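Local coordinates for protein VP5 (PDB 6QGI) that is the envelope protein of a haloarchaeal pleomorphic virus and probably drives fusion of the viral membrane with that of its host cell, at residues A[382-387]-A[416-421]; A[28-33]-A[124-129]; A[142-147]-A[206-211]. All coordinates share one frame; numbering follows the deposited sequence.

In the fold
Along the chain the contacts come in series: contact 2 opens at 28-33 and closes on helix 91-133, contact 3 follows with two loops, and contact 1 comes last. Contacts 2 and 3 are neighbours, their centres about 18 Å apart and all four segments within the N-terminal envelope-protein region. They meet where Phe143 of contact 3 packs on Leu124, Ile127 and Leu128 of the helix in contact 2. Contact 1 stands apart in the antiparallel beta region, about 47 Å from contact 2 and about 48 Å from contact 3 between centres. The three thus sample two distant regions of the envelope protein, one of helices and loops, the other of strands.

Contact 1 of 3, residues A[382-387]-A[416-421]; sequences LNTAAN and DITSIE
Strands 378-384 and 418-427 run antiparallel in the beta region of VP5, and this contact is the end of their pairing, where strand 378-384 leaves through a type I beta turn from Thr384 to Asn387. The short strands are well off antiparallel, with 130° between their N-to-C directions. Thr384 and Ile420 form a non-hydrogen-bonded pair, their CA atoms 4.6 Å apart.

Two backbone bonds flank that pair. Glu421 N donates to Asn383 O over 3.1 Å, arriving nearly along the C=O axis. Toward the turn the grip loosens: Ala385 N reaches Ser419 O at 3.0 Å, but the bond is weak because the N-H is bent well off line, at 123°. The side chains of the first strand bond instead to the residues beyond the turn, Asn383 OD1 with Thr389 OG1 and Thr384 OG1 with Glu388 N. This last bond uses the hydroxyl in its crowded place between the backbone N and carbonyl carbon (chi1 61°).

Apolar contact gathers on the face carrying Leu382, Thr384 and Ile420. The two branches of Ile420 divide the work: CG2, anti to the backbone N, meets Leu382 CD2 at 3.9 Å, whereas CD1 touches both Thr384 CG2 and Leu382 CB. The leucine and isoleucine cross at about a right angle. Trp397 also packs on Leu382, next to the glycosylated Asn396, while Tyr359 and Val363 pack on Ile420.

Across the end of the pairing, Thr418 turns its CG2 to Thr384 CG2, methyl to methyl at 3.9 Å. Glu421, bent at chi2, brings its aliphatic part over the start of the turn, where CG rests 3.8 Å from Ala385 CA.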
loop_
_atom_site.group_PDB
_atom_site.type_symbol
_atom_site.label_atom_id
_atom_site.label_comp_id
_atom_site.label_asym_id
_atom_site.label_seq_id
_atom_site.Cartn_x
_atom_site.Cartn_y
_atom_site.Cartn_z
ATOM N N LEU A 382 -0.151 2.497 -32.253
ATOM C CA LEU A 382 -0.754 1.643 -33.265
ATOM C C LEU A 382 0.018 1.657 -34.568
ATOM O O LEU A 382 0.454 2.713 -35.029
ATOM C CB LEU A 382 -2.211 2.044 -33.511
ATOM C CG LEU A 382 -3.118 1.968 -32.292
ATOM C CD1 LEU A 382 -4.366 2.733 -32.512
ATOM C CD2 LEU A 382 -3.416 0.547 -31.906
ATOM N N ASN A 383 0.186 0.462 -35.154
ATOM C CA ASN A 383 0.873 0.239 -36.421
ATOM C C ASN A 383 -0.153 -0.170 -37.475
ATOM O O ASN A 383 -0.719 -1.270 -37.429
ATOM C CB ASN A 383 1.992 -0.806 -36.271
ATOM C CG ASN A 383 3.153 -0.374 -35.404
ATOM O OD1 ASN A 383 3.408 0.810 -35.201
ATOM N ND2 ASN A 383 3.881 -1.333 -34.861
ATOM N N THR A 384 -0.412 0.757 -38.405
ATOM C CA THR A 384 -1.376 0.615 -39.495
ATOM C C THR A 384 -0.839 -0.358 -40.570
ATOM O O THR A 384 0.369 -0.615 -40.616
ATOM C CB THR A 384 -1.702 2.001 -40.087
ATOM O OG1 THR A 384 -0.509 2.569 -40.610
ATOM C CG2 THR A 384 -2.309 2.965 -39.064
ATOM N N ALA A 385 -1.749 -0.884 -41.435
ATOM C CA ALA A 385 -1.450 -1.804 -42.543
ATOM C C ALA A 385 -0.480 -1.188 -43.561
ATOM O O ALA A 385 0.313 -1.919 -44.154
ATOM C CB ALA A 385 -2.735 -2.218 -43.243
ATOM N N ALA A 386 -0.520 0.154 -43.727
ATOM C CA ALA A 386 0.354 0.921 -44.620
ATOM C C ALA A 386 1.673 1.338 -43.915
ATOM O O ALA A 386 2.337 2.290 -44.340
ATOM C CB ALA A 386 -0.387 2.148 -45.136
ATOM N N ASN A 387 2.051 0.587 -42.854
ATOM C CA ASN A 387 3.243 0.726 -42.007
ATOM C C ASN A 387 3.381 2.146 -41.397
ATOM O O ASN A 387 4.492 2.670 -41.260
ATOM C CB ASN A 387 4.515 0.284 -42.753
ATOM C CG ASN A 387 4.646 -1.224 -42.854
ATOM O OD1 ASN A 387 4.023 -1.994 -42.110
ATOM N ND2 ASN A 387 5.473 -1.687 -43.772
ATOM N N ASP A 416 -6.100 7.401 -43.934
ATOM C CA ASP A 416 -7.081 7.400 -42.844
ATOM C C ASP A 416 -7.872 6.090 -42.813
ATOM O O ASP A 416 -8.108 5.545 -41.743
ATOM C CB ASP A 416 -8.030 8.608 -42.973
ATOM C CG ASP A 416 -8.830 8.722 -44.266
ATOM O OD1 ASP A 416 -8.518 7.992 -45.230
ATOM O OD2 ASP A 416 -9.758 9.552 -44.315
ATOM N N ILE A 417 -8.267 5.571 -43.988
ATOM C CA ILE A 417 -8.990 4.309 -44.082
ATOM C C ILE A 417 -7.941 3.212 -44.195
ATOM O O ILE A 417 -7.223 3.152 -45.196
ATOM C CB ILE A 417 -10.019 4.300 -45.248
ATOM C CG1 ILE A 417 -11.004 5.493 -45.146
ATOM C CG2 ILE A 417 -10.781 2.956 -45.269
ATOM C CD1 ILE A 417 -11.808 5.795 -46.399
ATOM N N THR A 418 -7.812 2.384 -43.136
ATOM C CA THR A 418 -6.829 1.296 -43.061
ATOM C C THR A 418 -7.242 0.258 -41.990
ATOM O O THR A 418 -8.320 0.374 -41.411
ATOM C CB THR A 418 -5.398 1.872 -42.818
ATOM O OG1 THR A 418 -4.436 0.815 -42.820
ATOM C CG2 THR A 418 -5.282 2.711 -41.543
ATOM N N SER A 419 -6.411 -0.783 -41.791
ATOM C CA SER A 419 -6.610 -1.838 -40.799
ATOM C C SER A 419 -5.395 -1.919 -39.864
ATOM O O SER A 419 -4.261 -1.994 -40.346
ATOM C CB SER A 419 -6.858 -3.182 -41.479
ATOM O OG SER A 419 -8.065 -3.182 -42.224
ATOM N N ILE A 420 -5.631 -1.890 -38.537
ATOM C CA ILE A 420 -4.567 -1.978 -37.530
ATOM C C ILE A 420 -4.069 -3.431 -37.482
ATOM O O ILE A 420 -4.851 -4.353 -37.212
ATOM C CB ILE A 420 -4.997 -1.452 -36.121
ATOM C CG1 ILE A 420 -5.555 -0.004 -36.163
ATOM C CG2 ILE A 420 -3.857 -1.579 -35.091
ATOM C CD1 ILE A 420 -4.531 1.163 -36.500
ATOM N N GLU A 421 -2.777 -3.622 -37.779
ATOM C CA GLU A 421 -2.130 -4.933 -37.808
ATOM C C GLU A 421 -1.453 -5.235 -36.479
ATOM O O GLU A 421 -1.511 -6.375 -36.012
ATOM C CB GLU A 421 -1.109 -5.017 -38.959
ATOM C CG GLU A 421 -1.717 -4.922 -40.351
ATOM C CD GLU A 421 -2.767 -5.958 -40.709
ATOM O OE1 GLU A 421 -2.562 -7.155 -40.400
ATOM O OE2 GLU A 421 -3.790 -5.572 -41.319
#

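Contact 2 of 3, residues A[28-33]-A[124-129]; sequences SDAPPE and LDSILS
The extended connection 28-33, which leads into helix 37-60, lies across the C-terminal part of the long helix 91-133 and touches it chiefly through Ala30 and Pro31. This linker is held both by side-chain packing and by bonds from its backbone to Glu119, Glu123 and Thr130.

Apolar contact centres on Ile127. Its CG1, anti to the carbonyl carbon (chi1 -75°), meets Pro31 CD at 3.8 Å and Ala30 CB at 4.0 Å, so one methylene serves both linker residues. The proline ring crosses the isoleucine obliquely. Ala30 points its methyl at the helix and comes down beside Ser126, where Ala30 CB to Ser126 OG is a tight, non-bonded contact of 2.9 Å.

The polar link between the two segments runs through a water. The hydroxyl of Ser126 sits between its own backbone N and carbonyl carbon (chi1 54°), folded back along the helix to bond with Glu123 O. A water bonded to Ser28 OG at 3.0 Å also donates a weak bond to Ser126 OG at 3.4 Å, bridging the two serines. Further along, Ser129 OG, anti to its carbonyl carbon, donates to Asp125 O from above the carbonyl plane.

The direct backbone ties to the helix are Ser28 N to Glu119, Asp29 N to Glu123, and Pro31 O to Thr130. Pro31 also packs on Leu40, Gln43 and Thr47, so the linker touches both helix 37-60 and helix 91-133, while Leu124 and Leu128 pack on strand 155-159.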
loop_
_atom_site.group_PDB
_atom_site.type_symbol
_atom_site.label_atom_id
_atom_site.label_comp_id
_atom_site.label_asym_id
_atom_site.label_seq_id
_atom_site.Cartn_x
_atom_site.Cartn_y
_atom_site.Cartn_z
ATOM N N SER A 28 -10.418 13.667 3.191
ATOM C CA SER A 28 -11.775 13.336 2.754
ATOM C C SER A 28 -12.124 14.103 1.467
ATOM O O SER A 28 -11.859 15.300 1.373
ATOM C CB SER A 28 -12.769 13.645 3.870
ATOM O OG SER A 28 -14.117 13.755 3.445
ATOM N N ASP A 29 -12.655 13.383 0.464
ATOM C CA ASP A 29 -13.062 13.937 -0.830
ATOM C C ASP A 29 -14.455 13.406 -1.195
ATOM O O ASP A 29 -14.644 12.751 -2.225
ATOM C CB ASP A 29 -12.021 13.614 -1.927
ATOM C CG ASP A 29 -12.274 14.264 -3.278
ATOM O OD1 ASP A 29 -13.210 15.108 -3.376
ATOM O OD2 ASP A 29 -11.549 13.929 -4.236
ATOM N N ALA A 30 -15.440 13.716 -0.339
ATOM C CA ALA A 30 -16.821 13.308 -0.556
ATOM C C ALA A 30 -17.461 14.131 -1.667
ATOM O O ALA A 30 -17.189 15.338 -1.743
ATOM C CB ALA A 30 -17.618 13.450 0.716
ATOM N N PRO A 31 -18.323 13.508 -2.516
ATOM C CA PRO A 31 -18.970 14.263 -3.599
ATOM C C PRO A 31 -19.758 15.464 -3.091
ATOM O O PRO A 31 -20.329 15.400 -1.993
ATOM C CB PRO A 31 -19.905 13.235 -4.243
ATOM C CG PRO A 31 -19.285 11.927 -3.914
ATOM C CD PRO A 31 -18.705 12.080 -2.562
ATOM N N PRO A 32 -19.829 16.545 -3.893
ATOM C CA PRO A 32 -20.570 17.734 -3.472
ATOM C C PRO A 32 -22.083 17.594 -3.597
ATOM O O PRO A 32 -22.582 16.701 -4.273
ATOM C CB PRO A 32 -20.066 18.805 -4.442
ATOM C CG PRO A 32 -19.744 18.059 -5.671
ATOM C CD PRO A 32 -19.175 16.763 -5.207
ATOM N N GLU A 33 -22.810 18.523 -2.976
ATOM C CA GLU A 33 -24.260 18.613 -3.106
ATOM C C GLU A 33 -24.547 19.386 -4.399
ATOM O O GLU A 33 -23.647 20.044 -4.925
ATOM C CB GLU A 33 -24.871 19.286 -1.867
ATOM C CG GLU A 33 -24.902 18.370 -0.652
ATOM C CD GLU A 33 -25.667 18.848 0.569
ATOM O OE1 GLU A 33 -26.725 19.500 0.407
ATOM O OE2 GLU A 33 -25.216 18.540 1.696
ATOM N N LEU A 124 -17.235 9.161 4.711
ATOM C CA LEU A 124 -18.474 8.394 4.604
ATOM C C LEU A 124 -19.629 9.209 5.173
ATOM O O LEU A 124 -20.699 9.232 4.570
ATOM C CB LEU A 124 -18.363 7.023 5.310
ATOM C CG LEU A 124 -19.616 6.120 5.308
ATOM C CD1 LEU A 124 -20.018 5.705 3.896
ATOM C CD2 LEU A 124 -19.415 4.896 6.181
ATOM N N ASP A 125 -19.398 9.909 6.310
ATOM C CA ASP A 125 -20.405 10.746 6.959
ATOM C C ASP A 125 -20.861 11.867 6.024
ATOM O O ASP A 125 -22.069 12.104 5.916
ATOM C CB ASP A 125 -19.882 11.316 8.285
ATOM C CG ASP A 125 -20.929 12.078 9.087
ATOM O OD1 ASP A 125 -22.055 11.545 9.265
ATOM O OD2 ASP A 125 -20.620 13.204 9.546
ATOM N N SER A 126 -19.910 12.512 5.314
ATOM C CA SER A 126 -20.213 13.574 4.354
ATOM C C SER A 126 -20.833 12.999 3.066
ATOM O O SER A 126 -21.562 13.724 2.394
ATOM C CB SER A 126 -18.990 14.434 4.054
ATOM O OG SER A 126 -17.872 13.672 3.638
ATOM N N ILE A 127 -20.600 11.697 2.750
ATOM C CA ILE A 127 -21.253 11.021 1.618
ATOM C C ILE A 127 -22.732 10.859 1.987
ATOM O O ILE A 127 -23.601 11.318 1.243
ATOM C CB ILE A 127 -20.598 9.657 1.234
ATOM C CG1 ILE A 127 -19.260 9.846 0.497
ATOM C CG2 ILE A 127 -21.558 8.784 0.408
ATOM C CD1 ILE A 127 -18.262 8.670 0.672
ATOM N N LEU A 128 -23.002 10.252 3.170
ATOM C CA LEU A 128 -24.346 10.004 3.705
ATOM C C LEU A 128 -25.132 11.316 3.891
ATOM O O LEU A 128 -26.357 11.286 3.825
ATOM C CB LEU A 128 -24.295 9.213 5.030
ATOM C CG LEU A 128 -23.587 7.847 5.023
ATOM C CD1 LEU A 128 -23.277 7.391 6.427
ATOM C CD2 LEU A 128 -24.392 6.794 4.313
ATOM N N SER A 129 -24.435 12.458 4.094
ATOM C CA SER A 129 -25.062 13.777 4.200
ATOM C C SER A 129 -25.542 14.203 2.817
ATOM O O SER A 129 -26.724 14.498 2.645
ATOM C CB SER A 129 -24.091 14.806 4.776
ATOM O OG SER A 129 -23.741 14.516 6.119
HETATM O O HOH W 1 -15.520 14.572 5.982
#

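Contact 3 of 3, residues A[142-147]-A[206-211]; sequences VFLMLN and LKNGGP
A single backbone bridge between Asn147 and Leu206, beside a type I beta turn from Leu206 to Gly209, joins two loops of the N-terminal envelope-protein region: one follows helix 91-133, the other leads into strand 212-215. Their backbones come together at Leu146 O, which accepts from Lys207 N over 3.0 Å. The N-H is almost straight at 177°, yet the donor stands above the carbonyl plane. The same oxygen takes a CA-H...O contact from Leu206 CA at 3.6 Å, so consecutive residues of the turn grip one carbonyl.

Lys207 passes its aliphatic chain by the first loop before its end leads away. With CG anti to the backbone N (chi1 -160°) and the rest extended, CB approaches Asn147 O at 3.4 Å. Farther out, CD meets Leu144 CD2 at 3.8 Å, the two chains crossing obliquely. The ammonium end carries on to a long, weak ion pair with Asp150. Asn147 has its own tie, OD1 accepting from Asn151 N.

At the other end buried apolar side chains meet. Phe143 and Pro211 lie side by side, pointing the same way, and pack with Leu156 of strand 155-159; Val213 and helix 91-133, through Leu124, Ile127 and Leu128, add to the cover of the ring. Pro211 CB approaches the ring obliquely, equidistant from Phe143 CD1 and CE1 at 4.0 Å.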
loop_
_atom_site.group_PDB
_atom_site.type_symbol
_atom_site.label_atom_id
_atom_site.label_comp_id
_atom_site.label_asym_id
_atom_site.label_seq_id
_atom_site.Cartn_x
_atom_site.Cartn_y
_atom_site.Cartn_z
ATOM N N VAL A 142 -27.408 3.983 -3.587
ATOM C CA VAL A 142 -25.950 3.969 -3.737
ATOM C C VAL A 142 -25.313 2.836 -2.894
ATOM O O VAL A 142 -24.252 2.336 -3.272
ATOM C CB VAL A 142 -25.283 5.350 -3.461
ATOM C CG1 VAL A 142 -25.673 6.369 -4.524
ATOM C CG2 VAL A 142 -25.610 5.886 -2.069
ATOM N N PHE A 143 -25.968 2.423 -1.782
ATOM C CA PHE A 143 -25.499 1.357 -0.885
ATOM C C PHE A 143 -26.387 0.117 -0.952
ATOM O O PHE A 143 -27.592 0.247 -1.159
ATOM C CB PHE A 143 -25.420 1.849 0.571
ATOM C CG PHE A 143 -24.421 2.953 0.803
ATOM C CD1 PHE A 143 -23.063 2.676 0.906
ATOM C CD2 PHE A 143 -24.839 4.271 0.940
ATOM C CE1 PHE A 143 -22.140 3.702 1.129
ATOM C CE2 PHE A 143 -23.913 5.299 1.136
ATOM C CZ PHE A 143 -22.571 5.008 1.232
ATOM N N LEU A 144 -25.793 -1.087 -0.759
ATOM C CA LEU A 144 -26.514 -2.369 -0.773
ATOM C C LEU A 144 -27.582 -2.398 0.332
ATOM O O LEU A 144 -28.716 -2.798 0.073
ATOM C CB LEU A 144 -25.537 -3.549 -0.622
ATOM C CG LEU A 144 -26.126 -4.960 -0.729
ATOM C CD1 LEU A 144 -26.492 -5.312 -2.157
ATOM C CD2 LEU A 144 -25.172 -5.986 -0.179
ATOM N N MET A 145 -27.212 -1.940 1.550
ATOM C CA MET A 145 -28.064 -1.804 2.742
ATOM C C MET A 145 -28.615 -3.150 3.200
ATOM O O MET A 145 -29.700 -3.211 3.779
ATOM C CB MET A 145 -29.215 -0.798 2.504
ATOM C CG MET A 145 -28.747 0.580 2.068
ATOM S SD MET A 145 -27.949 1.503 3.390
ATOM C CE MET A 145 -29.389 2.155 4.233
ATOM N N LEU A 146 -27.849 -4.220 2.961
ATOM C CA LEU A 146 -28.228 -5.572 3.355
ATOM C C LEU A 146 -27.350 -6.086 4.477
ATOM O O LEU A 146 -26.218 -5.625 4.644
ATOM C CB LEU A 146 -28.145 -6.551 2.165
ATOM C CG LEU A 146 -29.161 -6.422 1.038
ATOM C CD1 LEU A 146 -28.930 -7.496 0.005
ATOM C CD2 LEU A 146 -30.588 -6.508 1.548
ATOM N N ASN A 147 -27.867 -7.063 5.228
ATOM C CA ASN A 147 -27.128 -7.742 6.289
ATOM C C ASN A 147 -26.912 -9.211 5.865
ATOM O O ASN A 147 -27.208 -9.561 4.714
ATOM C CB ASN A 147 -27.840 -7.609 7.649
ATOM C CG ASN A 147 -29.271 -8.091 7.692
ATOM O OD1 ASN A 147 -29.651 -9.087 7.066
ATOM N ND2 ASN A 147 -30.098 -7.397 8.461
ATOM N N LEU A 206 -23.410 -5.942 8.381
ATOM C CA LEU A 206 -23.459 -5.636 6.944
ATOM C C LEU A 206 -23.025 -6.880 6.172
ATOM O O LEU A 206 -22.014 -7.486 6.536
ATOM C CB LEU A 206 -22.553 -4.436 6.583
ATOM C CG LEU A 206 -22.961 -3.052 7.080
ATOM C CD1 LEU A 206 -21.821 -2.073 6.929
ATOM C CD2 LEU A 206 -24.194 -2.528 6.357
ATOM N N LYS A 207 -23.827 -7.302 5.180
ATOM C CA LYS A 207 -23.633 -8.516 4.384
ATOM C C LYS A 207 -22.163 -8.820 4.090
ATOM O O LYS A 207 -21.760 -9.980 4.161
ATOM C CB LYS A 207 -24.407 -8.428 3.057
ATOM C CG LYS A 207 -24.649 -9.783 2.407
ATOM C CD LYS A 207 -24.969 -9.657 0.940
ATOM C CE LYS A 207 -24.885 -10.998 0.262
ATOM N NZ LYS A 207 -25.087 -10.880 -1.203
ATOM N N ASN A 208 -21.371 -7.788 3.781
ATOM C CA ASN A 208 -19.975 -7.953 3.415
ATOM C C ASN A 208 -19.034 -7.219 4.366
ATOM O O ASN A 208 -17.917 -6.883 3.980
ATOM C CB ASN A 208 -19.773 -7.478 1.980
ATOM C CG ASN A 208 -20.724 -8.088 0.989
ATOM O OD1 ASN A 208 -21.037 -9.279 1.039
ATOM N ND2 ASN A 208 -21.209 -7.279 0.069
ATOM N N GLY A 209 -19.482 -7.014 5.602
ATOM C CA GLY A 209 -18.712 -6.398 6.674
ATOM C C GLY A 209 -18.754 -4.891 6.705
ATOM O O GLY A 209 -19.178 -4.291 7.698
ATOM N N GLY A 210 -18.259 -4.297 5.630
ATOM C CA GLY A 210 -18.232 -2.857 5.430
ATOM C C GLY A 210 -19.277 -2.448 4.418
ATOM O O GLY A 210 -19.860 -3.321 3.758
ATOM N N PRO A 211 -19.563 -1.131 4.279
ATOM C CA PRO A 211 -20.583 -0.706 3.300
ATOM C C PRO A 211 -20.262 -1.154 1.879
ATOM O O PRO A 211 -19.100 -1.178 1.473
ATOM C CB PRO A 211 -20.576 0.823 3.396
ATOM C CG PRO A 211 -19.883 1.150 4.662
ATOM C CD PRO A 211 -18.969 0.023 4.987
#